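Local coordinates for protein dTDP-4-amino-4,6-dideoxyglucose formyltransferase (Mycobacterium tuberculosis CAS/NITR204, PDB 5VYQ) that probably transfers a formyl group from a folate carrier to the amino sugar of dTDP-4-amino-4,6-dideoxyglucose, at residues Gln41-Asp46 and Glu172-Ile177. Residues are numbered along the deposited sequence; the frame is centred on the assembly and turned at random.
Sequences QARHGD and EHFDAI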
ATOM      1  N   GLN A  41       8.279 -27.946 -25.354  1.00 15.80           N
ATOM      2  CA  GLN A  41       9.236 -29.014 -25.652  1.00 19.68           C
ATOM      3  C   GLN A  41       8.604 -30.396 -25.591  1.00 25.47           C
ATOM      4  O   GLN A  41       9.069 -31.311 -26.276  1.00 27.78           O
ATOM      5  CB  GLN A  41      10.414 -28.955 -24.723  1.00 18.12           C
ATOM      6  CG  GLN A  41      11.488 -28.002 -25.175  1.00 20.13           C
ATOM      7  CD  GLN A  41      12.681 -28.089 -24.228  1.00 20.86           C
ATOM      8  OE1 GLN A  41      12.515 -28.059 -23.017  1.00 25.57           O
ATOM      9  NE2 GLN A  41      13.875 -28.203 -24.761  1.00 19.81           N
ATOM     10  N   ALA A  42       7.539 -30.557 -24.814  1.00 27.45           N
ATOM     11  CA  ALA A  42       6.783 -31.804 -24.844  1.00 31.58           C
ATOM     12  C   ALA A  42       5.944 -31.930 -26.122  1.00 32.79           C
ATOM     13  O   ALA A  42       5.619 -33.015 -26.570  1.00 40.85           O
ATOM     14  CB  ALA A  42       5.899 -31.875 -23.602  1.00 34.25           C
ATOM     15  N   ARG A  43       5.587 -30.826 -26.747  1.00 30.44           N
ATOM     16  CA  ARG A  43       4.787 -30.812 -27.962  1.00 29.79           C
ATOM     17  C   ARG A  43       5.631 -30.839 -29.248  1.00 31.46           C
ATOM     18  O   ARG A  43       5.089 -30.858 -30.366  1.00 37.07           O
ATOM     19  CB  ARG A  43       3.990 -29.501 -27.960  1.00 31.96           C
ATOM     20  CG  ARG A  43       2.729 -29.482 -28.795  1.00 28.75           C
ATOM     21  CD  ARG A  43       2.009 -28.175 -28.530  1.00 27.08           C
ATOM     22  NE  ARG A  43       1.212 -27.898 -29.716  1.00 26.33           N
ATOM     23  CZ  ARG A  43       0.281 -26.957 -29.858  1.00 22.83           C
ATOM     24  NH1 ARG A  43      -0.343 -26.856 -31.053  1.00 24.50           N
ATOM     25  NH2 ARG A  43      -0.043 -26.170 -28.825  1.00 14.82           N
ATOM     26  N   HIS A  44       6.948 -30.771 -29.122  1.00 25.71           N
ATOM     27  CA  HIS A  44       7.789 -30.577 -30.304  1.00 22.12           C
ATOM     28  C   HIS A  44       9.193 -31.023 -29.927  1.00 25.18           C
ATOM     29  O   HIS A  44       9.862 -30.389 -29.121  1.00 24.60           O
ATOM     30  CB  HIS A  44       7.798 -29.112 -30.782  1.00 21.21           C
ATOM     31  CG  HIS A  44       8.573 -28.894 -32.046  1.00 17.06           C
ATOM     32  ND1 HIS A  44       8.000 -28.916 -33.295  1.00 19.00           N
ATOM     33  CD2 HIS A  44       9.892 -28.645 -32.246  1.00 18.86           C
ATOM     34  CE1 HIS A  44       8.928 -28.705 -34.208  1.00 18.85           C
ATOM     35  NE2 HIS A  44      10.092 -28.554 -33.596  1.00 17.93           N
ATOM     36  N   GLY A  45       9.642 -32.133 -30.492  1.00 24.52           N
ATOM     37  CA  GLY A  45      10.914 -32.717 -30.071  1.00 24.97           C
ATOM     38  C   GLY A  45      12.160 -31.918 -30.426  1.00 21.62           C
ATOM     39  O   GLY A  45      13.049 -31.754 -29.596  1.00 23.26           O
ATOM     40  N   ASP A  46      12.211 -31.364 -31.630  1.00 19.35           N
ATOM     41  CA  ASP A  46      13.436 -30.723 -32.074  1.00 18.77           C
ATOM     42  C   ASP A  46      13.384 -29.241 -31.642  1.00 16.70           C
ATOM     43  O   ASP A  46      13.242 -28.367 -32.488  1.00 14.76           O
ATOM     44  CB  ASP A  46      13.579 -30.868 -33.599  1.00 21.23           C
ATOM     45  CG  ASP A  46      15.019 -30.629 -34.089  1.00 22.77           C
ATOM     46  OD1 ASP A  46      15.915 -30.379 -33.240  1.00 20.48           O
ATOM     47  OD2 ASP A  46      15.233 -30.626 -35.325  1.00 22.90           O
ATOM     48  N   GLU A 172      -2.420 -21.791 -28.552  1.00  9.63           N
ATOM     49  CA  GLU A 172      -3.302 -21.716 -29.700  1.00 11.38           C
ATOM     50  C   GLU A 172      -2.593 -21.650 -31.038  1.00 11.09           C
ATOM     51  O   GLU A 172      -3.015 -22.334 -31.986  1.00  9.87           O
ATOM     52  CB  GLU A 172      -4.145 -20.455 -29.612  1.00 10.69           C
ATOM     53  CG  GLU A 172      -5.222 -20.482 -28.549  1.00  9.86           C
ATOM     54  CD  GLU A 172      -5.909 -19.147 -28.300  1.00 10.04           C
ATOM     55  OE1 GLU A 172      -6.404 -18.946 -27.145  1.00 11.96           O
ATOM     56  OE2 GLU A 172      -5.988 -18.360 -29.262  1.00 11.49           O
ATOM     57  N   HIS A 173      -1.560 -20.795 -31.135  1.00  9.97           N
ATOM     58  CA  HIS A 173      -0.943 -20.500 -32.394  1.00 10.45           C
ATOM     59  C   HIS A 173       0.352 -21.252 -32.718  1.00 11.15           C
ATOM     60  O   HIS A 173       0.963 -20.964 -33.732  1.00 10.95           O
ATOM     61  CB  HIS A 173      -0.738 -18.992 -32.562  1.00 11.35           C
ATOM     62  CG  HIS A 173      -2.024 -18.249 -32.593  1.00 11.28           C
ATOM     63  ND1 HIS A 173      -2.792 -18.159 -33.737  1.00 11.52           N
ATOM     64  CD2 HIS A 173      -2.714 -17.617 -31.619  1.00 11.88           C
ATOM     65  CE1 HIS A 173      -3.871 -17.455 -33.472  1.00 12.24           C
ATOM     66  NE2 HIS A 173      -3.857 -17.125 -32.193  1.00 12.05           N
ATOM     67  N   PHE A 174       0.776 -22.162 -31.854  1.00 11.28           N
ATOM     68  CA  PHE A 174       2.094 -22.773 -31.980  1.00 11.35           C
ATOM     69  C   PHE A 174       2.270 -23.432 -33.347  1.00 11.43           C
ATOM     70  O   PHE A 174       3.286 -23.242 -34.013  1.00 10.16           O
ATOM     71  CB  PHE A 174       2.329 -23.818 -30.919  1.00 13.20           C
ATOM     72  CG  PHE A 174       3.654 -24.510 -31.103  1.00 14.25           C
ATOM     73  CD1 PHE A 174       4.827 -23.807 -30.911  1.00 16.72           C
ATOM     74  CD2 PHE A 174       3.726 -25.801 -31.602  1.00 16.44           C
ATOM     75  CE1 PHE A 174       6.063 -24.408 -31.114  1.00 17.19           C
ATOM     76  CE2 PHE A 174       4.954 -26.408 -31.819  1.00 16.22           C
ATOM     77  CZ  PHE A 174       6.130 -25.728 -31.553  1.00 17.62           C
ATOM     78  N   ASP A 175       1.275 -24.212 -33.790  1.00 10.55           N
ATOM     79  CA  ASP A 175       1.486 -24.874 -35.082  1.00 11.19           C
ATOM     80  C   ASP A 175       1.786 -23.865 -36.190  1.00 12.41           C
ATOM     81  O   ASP A 175       2.672 -24.110 -37.024  1.00 13.42           O
ATOM     82  CB  ASP A 175       0.288 -25.739 -35.510  1.00 13.11           C
ATOM     83  CG  ASP A 175       0.039 -26.924 -34.610  1.00 12.96           C
ATOM     84  OD1 ASP A 175       0.821 -27.191 -33.675  1.00 13.73           O
ATOM     85  OD2 ASP A 175      -0.983 -27.613 -34.868  1.00 16.12           O
ATOM     86  N   ALA A 176       1.018 -22.775 -36.260  1.00 12.70           N
ATOM     87  CA  ALA A 176       1.212 -21.777 -37.326  1.00 12.56           C
ATOM     88  C   ALA A 176       2.584 -21.118 -37.211  1.00 12.33           C
ATOM     89  O   ALA A 176       3.249 -20.806 -38.207  1.00 13.21           O
ATOM     90  CB  ALA A 176       0.118 -20.725 -37.318  1.00 14.42           C
ATOM     91  N   ILE A 177       2.988 -20.878 -35.967  1.00 11.76           N
ATOM     92  CA  ILE A 177       4.269 -20.273 -35.700  1.00 10.67           C
ATOM     93  C   ILE A 177       5.387 -21.178 -36.165  1.00 10.89           C
ATOM     94  O   ILE A 177       6.310 -20.767 -36.884  1.00 10.35           O
ATOM     95  CB  ILE A 177       4.426 -19.937 -34.216  1.00 10.80           C
ATOM     96  CG1 ILE A 177       3.474 -18.812 -33.819  1.00 10.94           C
ATOM     97  CG2 ILE A 177       5.865 -19.470 -33.879  1.00 11.28           C
ATOM     98  CD1 ILE A 177       3.174 -18.740 -32.330  1.00 12.76           C
TER
HETATM   99  O   HOH W   1      -1.364 -24.777 -32.594  1.00 14.98           O
HETATM  100  O   HOH W   2       1.448 -29.435 -32.613  1.00 34.81           O
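With CG of Arg43 turned trans to its own backbone nitrogen (chi1 -157°) and the chain extended from there to NE, the guanidinium is carried across to Phe174 and Asp175; Phe174, likewise trans about its first torsion (176°), sends its ring back past the arginine in the opposite direction. The two side chains thus run alongside each other: CB of Phe174 sits over the centre of one guanidinium face, and the ring carbon CD2 lies 3.8 Å from NE of Arg43. Asp175 crosses the arginine at about a right angle and forms a salt bridge, with NH1 of Arg43 2.9 Å from OD1 of Asp175. The bond is bent, 133° at the hydrogen, as OD1 lies out of the guanidinium plane; NH1 in turn meets that oxygen from above the carboxylate plane. Two waters join in. One bridges the ion pair, accepting a long hydrogen bond from NE of Arg43 and donating to OD1 of Asp175 (2.6 Å from the water oxygen); the other accepts from NH1 of Arg43 and from N of Asp175 while donating to O of Glu172. It thereby serves a backbone amide left without a partner in the preceding turn by the helix kink. NH2 of Arg43 bonds O of Leu171. Beneath this polar layer, Phe174 directs its ring edge toward the face of His44 in an offset edge-to-face pair, centroids 5.8 Å apart. NE2 of His44 is held by O of Val22. The contact ties the C-terminal end of helix 31-43 and the turn after it to helix 155-179, beside the Rossmann-like sheet of the formyltransferase domain: Phe174 and His44 both rest on Ile24 of strand 24-28, and Phe174 also on Met47 of strand 47-50, outermost on that side within this chain.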